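Local coordinates for PA_0080 (Pseudomonas aeruginosa, PDB 3ZHN), which is the type VI secretion lipoprotein TssJ1, probably tethered to the outer membrane, where TssJ proteins bind the membrane-complex component TssM, at residues A[115-120]-A[126-131]; A[142-147]-A[151-156]; A[78-81]-A[86-89]; A[93-96]-A[100-103]; A[42-47]-A[52-57]. One frame throughout, in Å; residues are numbered along the deposited sequence.

Interaction 1: residues A[115-120]-A[126-131]; sequences GFVAAY and ATWRQV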
# COMPACT_ATOMS: atom_id res chain seq x y z
N GLY A 115 5.34 1.92 -1.30
CA GLY A 115 5.13 1.20 -0.05
C GLY A 115 3.67 1.20 0.36
O GLY A 115 2.93 2.13 -0.02
N PHE A 116 3.30 0.17 1.13
CA PHE A 116 1.94 -0.03 1.59
C PHE A 116 1.98 -0.43 3.05
O PHE A 116 2.72 -1.35 3.40
CB PHE A 116 1.19 -1.07 0.80
CG PHE A 116 1.16 -0.78 -0.68
CD1 PHE A 116 2.20 -1.17 -1.50
CD2 PHE A 116 0.08 -0.09 -1.25
CE1 PHE A 116 2.20 -0.85 -2.84
CE2 PHE A 116 0.07 0.26 -2.58
CZ PHE A 116 1.12 -0.14 -3.36
N VAL A 117 1.13 0.22 3.89
CA VAL A 117 0.91 -0.12 5.28
C VAL A 117 -0.62 -0.21 5.50
O VAL A 117 -1.35 0.75 5.20
CB VAL A 117 1.49 0.90 6.25
CG1 VAL A 117 1.11 0.64 7.70
CG2 VAL A 117 2.99 0.95 6.14
N ALA A 118 -1.07 -1.37 5.97
CA ALA A 118 -2.49 -1.60 6.27
C ALA A 118 -2.62 -1.78 7.78
O ALA A 118 -1.91 -2.57 8.40
CB ALA A 118 -2.92 -2.85 5.59
N ALA A 119 -3.60 -1.09 8.35
CA ALA A 119 -3.84 -1.10 9.77
C ALA A 119 -4.69 -2.28 10.18
O ALA A 119 -5.82 -2.13 10.69
CB ALA A 119 -4.52 0.19 10.16
N TYR A 120 -4.14 -3.47 9.95
CA TYR A 120 -4.80 -4.70 10.41
C TYR A 120 -4.91 -4.72 11.96
O TYR A 120 -4.00 -4.28 12.66
CB TYR A 120 -4.09 -5.98 9.87
CG TYR A 120 -4.41 -6.28 8.45
CD1 TYR A 120 -5.66 -6.71 8.13
CD2 TYR A 120 -3.54 -6.02 7.42
CE1 TYR A 120 -6.03 -6.99 6.82
CE2 TYR A 120 -3.89 -6.29 6.10
CZ TYR A 120 -5.14 -6.80 5.81
OH TYR A 120 -5.50 -7.05 4.49
N ALA A 126 -0.48 -10.57 10.58
CA ALA A 126 -0.80 -9.97 9.31
C ALA A 126 0.44 -9.70 8.45
O ALA A 126 1.50 -9.34 8.97
CB ALA A 126 -1.57 -8.65 9.53
N THR A 127 0.25 -9.77 7.13
CA THR A 127 1.21 -9.14 6.19
C THR A 127 0.68 -7.74 5.93
O THR A 127 -0.05 -7.41 5.00
CB THR A 127 1.31 -9.97 4.94
OG1 THR A 127 1.65 -11.31 5.30
CG2 THR A 127 2.38 -9.49 3.99
N TRP A 128 1.12 -6.87 6.82
CA TRP A 128 0.64 -5.51 6.87
C TRP A 128 1.48 -4.47 6.15
O TRP A 128 1.05 -3.32 6.02
CB TRP A 128 0.42 -5.02 8.31
CG TRP A 128 1.67 -5.10 9.15
CD1 TRP A 128 2.00 -6.11 10.02
CD2 TRP A 128 2.64 -4.07 9.36
NE1 TRP A 128 3.16 -5.79 10.71
CE2 TRP A 128 3.58 -4.56 10.31
CE3 TRP A 128 2.86 -2.80 8.78
CZ2 TRP A 128 4.70 -3.79 10.71
CZ3 TRP A 128 3.95 -2.05 9.17
CH2 TRP A 128 4.86 -2.55 10.14
N ARG A 129 2.64 -4.88 5.65
CA ARG A 129 3.49 -4.02 4.91
C ARG A 129 3.94 -4.73 3.63
O ARG A 129 4.27 -5.91 3.65
CB ARG A 129 4.73 -3.63 5.76
CG ARG A 129 5.74 -2.79 5.02
CD ARG A 129 6.80 -2.15 5.90
NE ARG A 129 7.38 -3.18 6.72
CZ ARG A 129 7.98 -2.96 7.89
NH1 ARG A 129 8.29 -1.74 8.25
NH2 ARG A 129 8.21 -3.98 8.69
N GLN A 130 4.01 -3.97 2.53
CA GLN A 130 4.57 -4.40 1.28
C GLN A 130 5.36 -3.27 0.65
O GLN A 130 5.04 -2.12 0.88
CB GLN A 130 3.50 -4.85 0.29
CG GLN A 130 2.67 -6.07 0.64
CD GLN A 130 3.39 -7.35 0.52
OE1 GLN A 130 4.56 -7.40 0.33
NE2 GLN A 130 2.67 -8.42 0.63
N VAL A 131 6.42 -3.62 -0.09
CA VAL A 131 7.12 -2.64 -0.91
C VAL A 131 7.26 -3.17 -2.30
O VAL A 131 7.31 -4.40 -2.48
CB VAL A 131 8.59 -2.38 -0.42
CG1 VAL A 131 8.63 -1.76 0.92
CG2 VAL A 131 9.50 -3.67 -0.46
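Val117 and the indole of Trp128 lie side by side and point the same way, the CG1 branch of Val117 coming within 4.0 Å of Trp128 CE3. The indole CG stands between the backbone N and the carbonyl carbon (chi1 58°), which brings Arg129 CB over one of its faces, toward the rim. The guanidinium of Arg129 follows, with Trp128 CH2 centred 3.8 Å above its plane, while NH1 is bonded to Ala70 O. Where the hairpin's connecting loop begins and ends, the methyl of Ala126 packs on Tyr120, CB to CB at 3.7 Å. The Tyr120 ring offers its edge to Trp128, CD2 approaching Trp128 CB at 4.2 Å, and its hydroxyl bonds to Gly147 O.

Phe116 projects from the other face of the sheet, its ring edge turned to Gln130 O. That oxygen also accepts a hydrogen bond from Phe116 N at 2.9 Å, and Gln130 N returns a bond of 3.0 Å to Phe116 O. Ala118 N reaches Trp128 O at 2.9 Å, extending the antiparallel pairing past Arg129. Strand 113-118 is bonded along its other side to strand 54-61, helix 72-77 covers the face bearing Val117 and Arg129, and Phe116 and Ala118 pack against Ile151 of strand 151-155 in the facing sheet.

Interaction 2: residues A[142-147]-A[151-156]; sequences LDITLG and IGIVAR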
# COMPACT_ATOMS: atom_id res chain seq x y z
N LEU A 142 -1.41 -2.90 -11.52
CA LEU A 142 -1.35 -3.75 -10.32
C LEU A 142 -2.77 -4.01 -9.86
O LEU A 142 -3.59 -3.13 -9.77
CB LEU A 142 -0.55 -3.10 -9.25
CG LEU A 142 0.87 -2.69 -9.54
CD1 LEU A 142 1.39 -1.82 -8.46
CD2 LEU A 142 1.77 -3.90 -9.63
N ASP A 143 -2.97 -5.25 -9.41
CA ASP A 143 -4.16 -5.64 -8.66
C ASP A 143 -3.68 -5.88 -7.24
O ASP A 143 -2.83 -6.80 -6.98
CB ASP A 143 -4.76 -6.92 -9.20
CG ASP A 143 -5.65 -6.63 -10.43
OD1 ASP A 143 -6.69 -5.95 -10.28
OD2 ASP A 143 -5.29 -7.05 -11.54
N ILE A 144 -4.23 -5.07 -6.31
CA ILE A 144 -3.82 -5.16 -4.92
C ILE A 144 -5.05 -5.61 -4.12
O ILE A 144 -6.07 -4.91 -4.08
CB ILE A 144 -3.22 -3.87 -4.40
CG1 ILE A 144 -1.94 -3.57 -5.22
CG2 ILE A 144 -2.87 -3.99 -2.93
CD1 ILE A 144 -1.15 -2.37 -4.85
N THR A 145 -4.96 -6.79 -3.47
CA THR A 145 -6.02 -7.35 -2.66
C THR A 145 -5.71 -7.08 -1.21
O THR A 145 -4.60 -7.39 -0.74
CB THR A 145 -6.26 -8.86 -3.00
OG1 THR A 145 -6.56 -8.92 -4.40
CG2 THR A 145 -7.46 -9.41 -2.19
N LEU A 146 -6.70 -6.56 -0.49
CA LEU A 146 -6.64 -6.46 0.95
C LEU A 146 -7.48 -7.62 1.52
O LEU A 146 -8.71 -7.59 1.48
CB LEU A 146 -7.17 -5.14 1.43
CG LEU A 146 -6.42 -3.92 0.83
CD1 LEU A 146 -4.94 -3.95 1.03
CD2 LEU A 146 -6.85 -3.56 -0.58
N GLY A 147 -6.77 -8.65 1.97
CA GLY A 147 -7.43 -9.84 2.53
C GLY A 147 -7.79 -9.76 4.01
O GLY A 147 -7.76 -8.67 4.61
N ILE A 151 -1.96 -8.00 2.67
CA ILE A 151 -1.88 -7.29 1.41
C ILE A 151 -1.24 -8.22 0.40
O ILE A 151 -0.14 -8.71 0.64
CB ILE A 151 -1.01 -6.02 1.47
CG1 ILE A 151 -1.43 -5.10 2.61
CG2 ILE A 151 -1.02 -5.34 0.12
CD1 ILE A 151 -0.43 -4.04 2.90
N GLY A 152 -1.90 -8.45 -0.73
CA GLY A 152 -1.44 -9.22 -1.85
C GLY A 152 -1.37 -8.37 -3.12
O GLY A 152 -2.34 -7.74 -3.53
N ILE A 153 -0.21 -8.40 -3.78
CA ILE A 153 -0.03 -7.65 -5.00
C ILE A 153 0.25 -8.61 -6.17
O ILE A 153 1.10 -9.53 -6.07
CB ILE A 153 1.17 -6.70 -4.84
CG1 ILE A 153 1.08 -5.80 -3.60
CG2 ILE A 153 1.45 -5.93 -6.15
CD1 ILE A 153 2.32 -4.92 -3.39
N VAL A 154 -0.43 -8.34 -7.28
CA VAL A 154 -0.32 -9.13 -8.51
C VAL A 154 -0.20 -8.14 -9.71
O VAL A 154 -0.93 -7.17 -9.78
CB VAL A 154 -1.53 -10.09 -8.74
CG1 VAL A 154 -1.37 -10.90 -10.01
CG2 VAL A 154 -1.73 -11.08 -7.59
N ALA A 155 0.79 -8.38 -10.55
CA ALA A 155 0.93 -7.56 -11.76
C ALA A 155 -0.24 -7.84 -12.70
O ALA A 155 -0.60 -9.01 -12.88
CB ALA A 155 2.29 -7.82 -12.39
N ARG A 156 -0.82 -6.78 -13.25
CA ARG A 156 -1.90 -6.86 -14.26
C ARG A 156 -1.31 -6.49 -15.63
O ARG A 156 -0.84 -5.39 -15.83
CB ARG A 156 -3.14 -5.97 -13.96
CG ARG A 156 -4.27 -6.34 -14.93
CD ARG A 156 -5.53 -5.50 -15.00
NE ARG A 156 -6.36 -5.61 -13.81
CZ ARG A 156 -7.62 -5.18 -13.68
NH1 ARG A 156 -8.28 -4.55 -14.67
NH2 ARG A 156 -8.26 -5.39 -12.54
O HOH W 1 -3.66 -9.33 -12.05
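Ile151 opens the returning strand by spreading both branches over its partners: CG2 meets Ile144 CG2 at 3.8 Å, and CG1 meets Leu146 CD1 at 4.0 Å. All three side chains run side by side in one direction. Gly152 is pure backbone here, its N bonding to Thr145 O and its O receiving Thr145 N at 2.8 Å.

Ile153 points to the same face as Ile151, its CG1 beside Ile144 CG1 and its CG2 4.0 Å from Leu142 CD2, where the two side chains cross. This antiparallel hairpin ends the mixed sheet of the beta sandwich, with strand 151-155 outermost and strand 139-146 bonded on its far side to strand 31-39. Its isoleucine face packs on Phe116 of the facing sheet.

Val154 lies on the reverse face and pairs with Asp143 through two backbone bonds, that from Asp143 N to Val154 O being almost straight (174°). Ala155 contributes its carbonyl to a water that donates to it and to Asp143 OD2. Arg156, with CG anti to its backbone N (chi1 -169°), reaches across to the neighbouring strand and bends at chi3 to meet Asp143 side-on: NH2 to OD1 at 2.8 Å, NE to OD2 at 2.9 Å. The carboxylate and guanidinium planes differ by 31°. Asp143 OD1 has a second partner in His38 NE2, and Arg156 also makes a cation-pi contact with Trp36.

Interaction 3: residues A[78-81]-A[86-89]; sequences NAQS and DLVE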
# COMPACT_ATOMS: atom_id res chain seq x y z
N ASN A 78 4.55 9.12 12.37
CA ASN A 78 5.76 9.93 12.29
C ASN A 78 6.53 9.69 10.97
O ASN A 78 7.77 9.64 11.01
CB ASN A 78 6.76 9.52 13.38
N ALA A 79 5.85 9.53 9.84
CA ALA A 79 6.52 9.05 8.64
C ALA A 79 7.59 10.01 8.15
O ALA A 79 8.71 9.59 7.74
CB ALA A 79 5.55 8.70 7.52
N GLN A 80 7.29 11.30 8.18
CA GLN A 80 8.27 12.24 7.66
C GLN A 80 9.56 12.22 8.52
O GLN A 80 10.65 12.25 8.02
CB GLN A 80 7.67 13.68 7.61
CG GLN A 80 8.59 14.70 6.98
CD GLN A 80 8.88 14.35 5.53
OE1 GLN A 80 10.05 14.33 5.10
NE2 GLN A 80 7.84 14.02 4.76
N SER A 81 9.40 12.25 9.82
CA SER A 81 10.56 12.20 10.71
C SER A 81 11.33 10.89 10.51
O SER A 81 12.55 10.87 10.52
CB SER A 81 10.12 12.34 12.17
OG SER A 81 11.25 12.10 12.98
N ASP A 86 13.63 10.19 1.95
CA ASP A 86 13.15 8.99 1.23
C ASP A 86 11.66 9.18 0.87
O ASP A 86 11.18 8.55 -0.03
CB ASP A 86 13.22 7.72 2.11
CG ASP A 86 14.66 7.19 2.40
OD1 ASP A 86 15.67 7.72 1.81
OD2 ASP A 86 14.75 6.23 3.26
N LEU A 87 10.93 9.99 1.63
CA LEU A 87 9.46 10.05 1.52
C LEU A 87 9.04 11.17 0.59
O LEU A 87 9.32 12.32 0.86
CB LEU A 87 8.82 10.25 2.86
CG LEU A 87 7.29 10.27 2.87
CD1 LEU A 87 6.69 9.01 2.23
CD2 LEU A 87 6.83 10.52 4.32
N VAL A 88 8.39 10.81 -0.52
CA VAL A 88 7.88 11.72 -1.52
C VAL A 88 6.40 12.15 -1.19
O VAL A 88 6.07 13.29 -1.23
CB VAL A 88 8.02 11.15 -2.94
CG1 VAL A 88 7.44 12.07 -3.94
CG2 VAL A 88 9.50 10.92 -3.28
N GLU A 89 5.56 11.18 -0.86
CA GLU A 89 4.16 11.42 -0.65
C GLU A 89 3.59 10.27 0.15
O GLU A 89 4.04 9.10 0.02
CB GLU A 89 3.44 11.55 -2.00
CG GLU A 89 1.96 11.69 -1.95
CD GLU A 89 1.31 11.74 -3.33
OE1 GLU A 89 1.98 12.14 -4.32
OE2 GLU A 89 0.12 11.41 -3.41
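Leu87, the first residue of strand 87-95, and Ala79, the first of helix 79-83, touch across the short helix-to-strand connection that leads from the helical region of the protein into its antiparallel sheet. The leucine side chain starts from a CB directed toward the helix, though Leu87 CB itself is still 5.9 Å from Ala79 CB. CG lies anti to the backbone N (chi1 -178°), which sends the chain outward from the strand; it too stops short of direct contact.

Beyond CG the two methyls part. CD1 turns from the helix, leaving Leu87 CD1 5.4 Å from Ala79 CB. CD2 continues the extended line and is the atom that does the touching, fitting against the first turn of the helix. Gln80 also passes obliquely beside this methyl with the end of its side chain, but which of its amide atoms faces the leucine is doubtful. The contact is small, burying 129 Å² in all, and its sound part is the apolar meeting of Leu87 with Ala79.

Tyr59 of the neighbouring strand 54-61 touches both Ala79 and Leu87, so the pair is seated on the sheet. Just beyond Leu87 the strand is irregular: Val88 and Glu89 both face Glu60 in a classic beta bulge. At its far end Leu87 CD2 lies 3.9 Å from Ala79 CB and 4.0 Å from the backbone N of Gln80.

Interaction 4: residues A[93-96]-A[100-103]; sequences FLLR and ERRI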
# COMPACT_ATOMS: atom_id res chain seq x y z
N PHE A 93 -6.42 5.90 2.60
CA PHE A 93 -7.73 5.41 2.14
C PHE A 93 -8.34 4.62 3.28
O PHE A 93 -7.60 3.98 4.01
CB PHE A 93 -7.59 4.41 0.97
CG PHE A 93 -6.63 4.85 -0.09
CD1 PHE A 93 -5.28 4.63 0.02
CD2 PHE A 93 -7.11 5.38 -1.26
CE1 PHE A 93 -4.43 5.01 -0.98
CE2 PHE A 93 -6.26 5.75 -2.27
CZ PHE A 93 -4.92 5.56 -2.13
N LEU A 94 -9.65 4.65 3.42
CA LEU A 94 -10.37 3.74 4.29
C LEU A 94 -11.27 2.86 3.43
O LEU A 94 -12.17 3.37 2.77
CB LEU A 94 -11.24 4.51 5.29
CG LEU A 94 -12.05 3.64 6.26
CD1 LEU A 94 -11.13 2.93 7.24
CD2 LEU A 94 -13.01 4.52 7.08
N LEU A 95 -10.99 1.58 3.40
CA LEU A 95 -11.71 0.64 2.61
C LEU A 95 -12.66 -0.23 3.43
O LEU A 95 -12.40 -0.58 4.53
CB LEU A 95 -10.74 -0.30 1.89
CG LEU A 95 -9.64 0.34 1.04
CD1 LEU A 95 -8.62 -0.69 0.60
CD2 LEU A 95 -10.27 0.98 -0.16
N ARG A 96 -13.79 -0.55 2.85
CA ARG A 96 -14.80 -1.34 3.46
C ARG A 96 -14.85 -2.73 2.81
O ARG A 96 -14.41 -2.90 1.66
CB ARG A 96 -16.17 -0.67 3.39
CG ARG A 96 -16.21 0.64 4.17
CD ARG A 96 -17.63 1.12 4.36
NE ARG A 96 -17.73 1.72 5.70
CZ ARG A 96 -17.08 2.82 6.06
NH1 ARG A 96 -16.33 3.50 5.18
NH2 ARG A 96 -17.20 3.29 7.29
N GLU A 100 -14.23 -1.93 -4.12
CA GLU A 100 -13.36 -1.91 -5.27
C GLU A 100 -13.07 -0.43 -5.62
O GLU A 100 -13.99 0.41 -5.64
CB GLU A 100 -14.13 -2.50 -6.46
CG GLU A 100 -14.56 -3.98 -6.33
CD GLU A 100 -13.39 -4.89 -6.42
OE1 GLU A 100 -12.36 -4.42 -6.97
OE2 GLU A 100 -13.41 -6.05 -5.92
N ARG A 101 -11.79 -0.14 -5.82
CA ARG A 101 -11.36 1.13 -6.32
C ARG A 101 -10.29 0.95 -7.35
O ARG A 101 -9.51 -0.00 -7.36
CB ARG A 101 -10.76 2.07 -5.26
CG ARG A 101 -11.55 2.22 -4.05
CD ARG A 101 -11.05 3.45 -3.34
NE ARG A 101 -11.80 3.57 -2.11
CZ ARG A 101 -11.69 4.56 -1.28
NH1 ARG A 101 -10.83 5.55 -1.53
NH2 ARG A 101 -12.39 4.51 -0.14
N ARG A 102 -10.24 1.98 -8.19
CA ARG A 102 -9.18 2.15 -9.17
C ARG A 102 -8.52 3.49 -8.90
O ARG A 102 -9.15 4.55 -8.85
CB ARG A 102 -9.80 2.15 -10.58
CG ARG A 102 -8.81 2.00 -11.72
CD ARG A 102 -9.51 2.39 -13.01
NE ARG A 102 -8.63 2.38 -14.18
CZ ARG A 102 -7.85 3.39 -14.57
NH1 ARG A 102 -7.79 4.55 -13.88
NH2 ARG A 102 -7.10 3.24 -15.67
N ILE A 103 -7.22 3.46 -8.81
CA ILE A 103 -6.44 4.67 -8.67
C ILE A 103 -5.37 4.73 -9.71
O ILE A 103 -4.80 3.72 -10.09
CB ILE A 103 -5.88 4.87 -7.24
CG1 ILE A 103 -4.89 3.84 -6.88
CG2 ILE A 103 -7.00 4.87 -6.20
CD1 ILE A 103 -4.08 4.23 -5.65
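Arg101 NE is held in a salt bridge by Glu99 OE2, and Leu95 CD2 approaches the same nitrogen at 3.6 Å, over one face of the guanidinium. The two segments form a beta arch: strand 87-95 belongs to the antiparallel sheet, strand 100-107 to the mixed sheet facing it, and the chain turns from one layer of the sandwich to the other between them. The strand axes accordingly come no closer than 9.7 Å, and the contact is made by side chains reaching across the gap.

Arg101 spans much of it. Its chain is extended from CG to NE, which brings the flat end over to the opposite strand. Phe93 CB joins Leu95 CD2 over the face of the guanidinium. The Phe93 ring stands steeply to that group, the planes 78° apart, and turns an edge to it, so that Arg101 NH1 lies in the ring plane 3.7 Å from Phe93 CD2. NH2 comes near Leu94 O, but the angle is too poor for a hydrogen bond. Glu99 also accepts a bond from Arg96 N through OE1, so one carboxylate ties the arginine to the turn.

Deeper between the sheets, Phe93 and Ile103 approach from opposite directions, and Leu58 of strand 54-61 touches both. Ile103 carries CG1 between its backbone N and carbonyl carbon (chi1 66°), while CG2 stays beside the backbone N. Both branches reach the far end of the ring: CG2 is 4.1 Å from Phe93 CE2, and CD1 is 3.9 Å from Phe93 CZ.

Interaction 5: residues A[42-47]-A[52-57]; sequences NLNPSA and APLRLR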
# COMPACT_ATOMS: atom_id res chain seq x y z
N ASN A 42 -14.04 -10.73 3.51
CA ASN A 42 -13.58 -11.04 4.86
C ASN A 42 -12.46 -10.07 5.40
O ASN A 42 -11.58 -10.48 6.17
CB ASN A 42 -13.15 -12.52 4.96
CG ASN A 42 -12.02 -12.87 4.02
OD1 ASN A 42 -11.62 -12.04 3.20
ND2 ASN A 42 -11.48 -14.11 4.16
N LEU A 43 -12.46 -8.85 4.87
CA LEU A 43 -11.50 -7.83 5.24
C LEU A 43 -11.36 -7.67 6.76
O LEU A 43 -12.33 -7.54 7.45
CB LEU A 43 -11.98 -6.51 4.66
CG LEU A 43 -11.05 -5.28 4.80
CD1 LEU A 43 -9.84 -5.48 3.88
CD2 LEU A 43 -11.81 -4.05 4.35
N ASN A 44 -10.13 -7.64 7.26
CA ASN A 44 -9.78 -7.17 8.60
C ASN A 44 -10.81 -7.52 9.67
O ASN A 44 -11.37 -6.65 10.31
CB ASN A 44 -9.58 -5.67 8.59
CG ASN A 44 -8.90 -5.18 9.85
OD1 ASN A 44 -8.14 -5.88 10.52
ND2 ASN A 44 -9.17 -3.96 10.17
N PRO A 45 -11.05 -8.83 9.89
CA PRO A 45 -12.18 -9.20 10.78
C PRO A 45 -11.95 -8.89 12.23
O PRO A 45 -10.81 -8.93 12.72
CB PRO A 45 -12.33 -10.72 10.53
CG PRO A 45 -10.97 -11.14 10.06
CD PRO A 45 -10.50 -10.02 9.21
N SER A 46 -13.04 -8.71 12.92
CA SER A 46 -13.03 -8.56 14.35
C SER A 46 -12.59 -9.88 15.00
O SER A 46 -12.46 -10.93 14.34
CB SER A 46 -14.40 -8.32 14.88
OG SER A 46 -15.24 -9.40 14.73
N ALA A 47 -12.48 -9.87 16.33
CA ALA A 47 -12.19 -11.11 17.06
C ALA A 47 -13.26 -12.18 16.86
O ALA A 47 -12.94 -13.37 17.04
CB ALA A 47 -12.04 -10.83 18.55
N ALA A 52 -14.50 -5.88 8.77
CA ALA A 52 -14.50 -4.50 9.25
C ALA A 52 -13.66 -3.67 8.30
O ALA A 52 -12.82 -4.19 7.58
CB ALA A 52 -13.91 -4.48 10.66
N PRO A 53 -13.78 -2.35 8.35
CA PRO A 53 -12.95 -1.53 7.53
C PRO A 53 -11.47 -1.61 7.83
O PRO A 53 -11.07 -2.01 8.91
CB PRO A 53 -13.47 -0.10 7.81
CG PRO A 53 -14.88 -0.29 8.29
CD PRO A 53 -14.76 -1.57 9.10
N LEU A 54 -10.68 -1.23 6.84
CA LEU A 54 -9.23 -1.28 6.87
C LEU A 54 -8.69 0.08 6.35
O LEU A 54 -8.97 0.46 5.20
CB LEU A 54 -8.66 -2.39 6.05
CG LEU A 54 -7.14 -2.52 5.99
CD1 LEU A 54 -6.66 -2.98 7.35
CD2 LEU A 54 -6.82 -3.60 4.91
N ARG A 55 -7.87 0.73 7.17
CA ARG A 55 -7.12 1.90 6.72
C ARG A 55 -5.86 1.45 5.98
O ARG A 55 -5.11 0.65 6.50
CB ARG A 55 -6.74 2.79 7.91
CG ARG A 55 -6.07 4.12 7.55
CD ARG A 55 -5.97 5.04 8.78
N LEU A 56 -5.67 2.00 4.79
CA LEU A 56 -4.50 1.71 3.97
C LEU A 56 -3.78 3.02 3.69
O LEU A 56 -4.42 4.01 3.32
CB LEU A 56 -4.91 1.03 2.66
CG LEU A 56 -3.81 0.58 1.72
CD1 LEU A 56 -2.92 -0.53 2.28
CD2 LEU A 56 -4.40 0.19 0.39
N ARG A 57 -2.47 2.96 3.77
CA ARG A 57 -1.59 4.07 3.42
C ARG A 57 -0.65 3.60 2.30
O ARG A 57 -0.06 2.53 2.38
CB ARG A 57 -0.82 4.50 4.67
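The long loop that joins strand 31-39 to strand 54-61 is drawn together at its base by this contact, where residues 43 and 44 meet the entry of the second strand. Ala52 N bonds to Leu43 O at 3.0 Å, fixing the two limbs of the loop.

Asn44 adds a side-chain bond. Its backbone has positive phi (37°), a left-handed conformation that turns the chain, and CG lies anti to the backbone N. ND2 then reaches Pro53 O at 3.0 Å, with that oxygen in the amide plane and the N-H nearly straight on it (164°). The other end of the amide is used as well, OD1 accepting from Arg121 N, so both polar atoms are held and the rotation of the group is fixed. A proline carbonyl that precedes the strand is thereby taken up by a side chain.

Beside this bond Leu54 crosses both Leu43 and Asn44 at about a right angle, one methyl going to each: CD1 stands against the amide of Asn44, and CD2 against Leu43. Leu146 of strand 139-146 packs on both leucines, and Tyr120 covers Asn44 and Leu54. Of the Leu43 methyls, CD1 meets Leu54 CD2 at 3.7 Å and CD2 lies 3.4 Å from Ala52 O.

In the fold
From the N terminus the contacts follow in series, none nesting within or crossing another. Interaction 5 closes the loop between strands 31-39 and 54-61. Interaction 3 closes the short passage from helix 79-83 into strand 87-95, and interaction 4, farther along that strand, closes the arch to the mixed sheet. Interaction 1 then forms the edge hairpin of the antiparallel sheet and interaction 2 that of the mixed sheet. The two hairpins meet face to face, Phe116 against Ile144, and Gln130 NE2 bonds to Ile151 O. Leu146 links interaction 2 to interactions 4 and 5, whose strands pair through Phe93 and Leu56. Interaction 3 lies apart, toward the helical region.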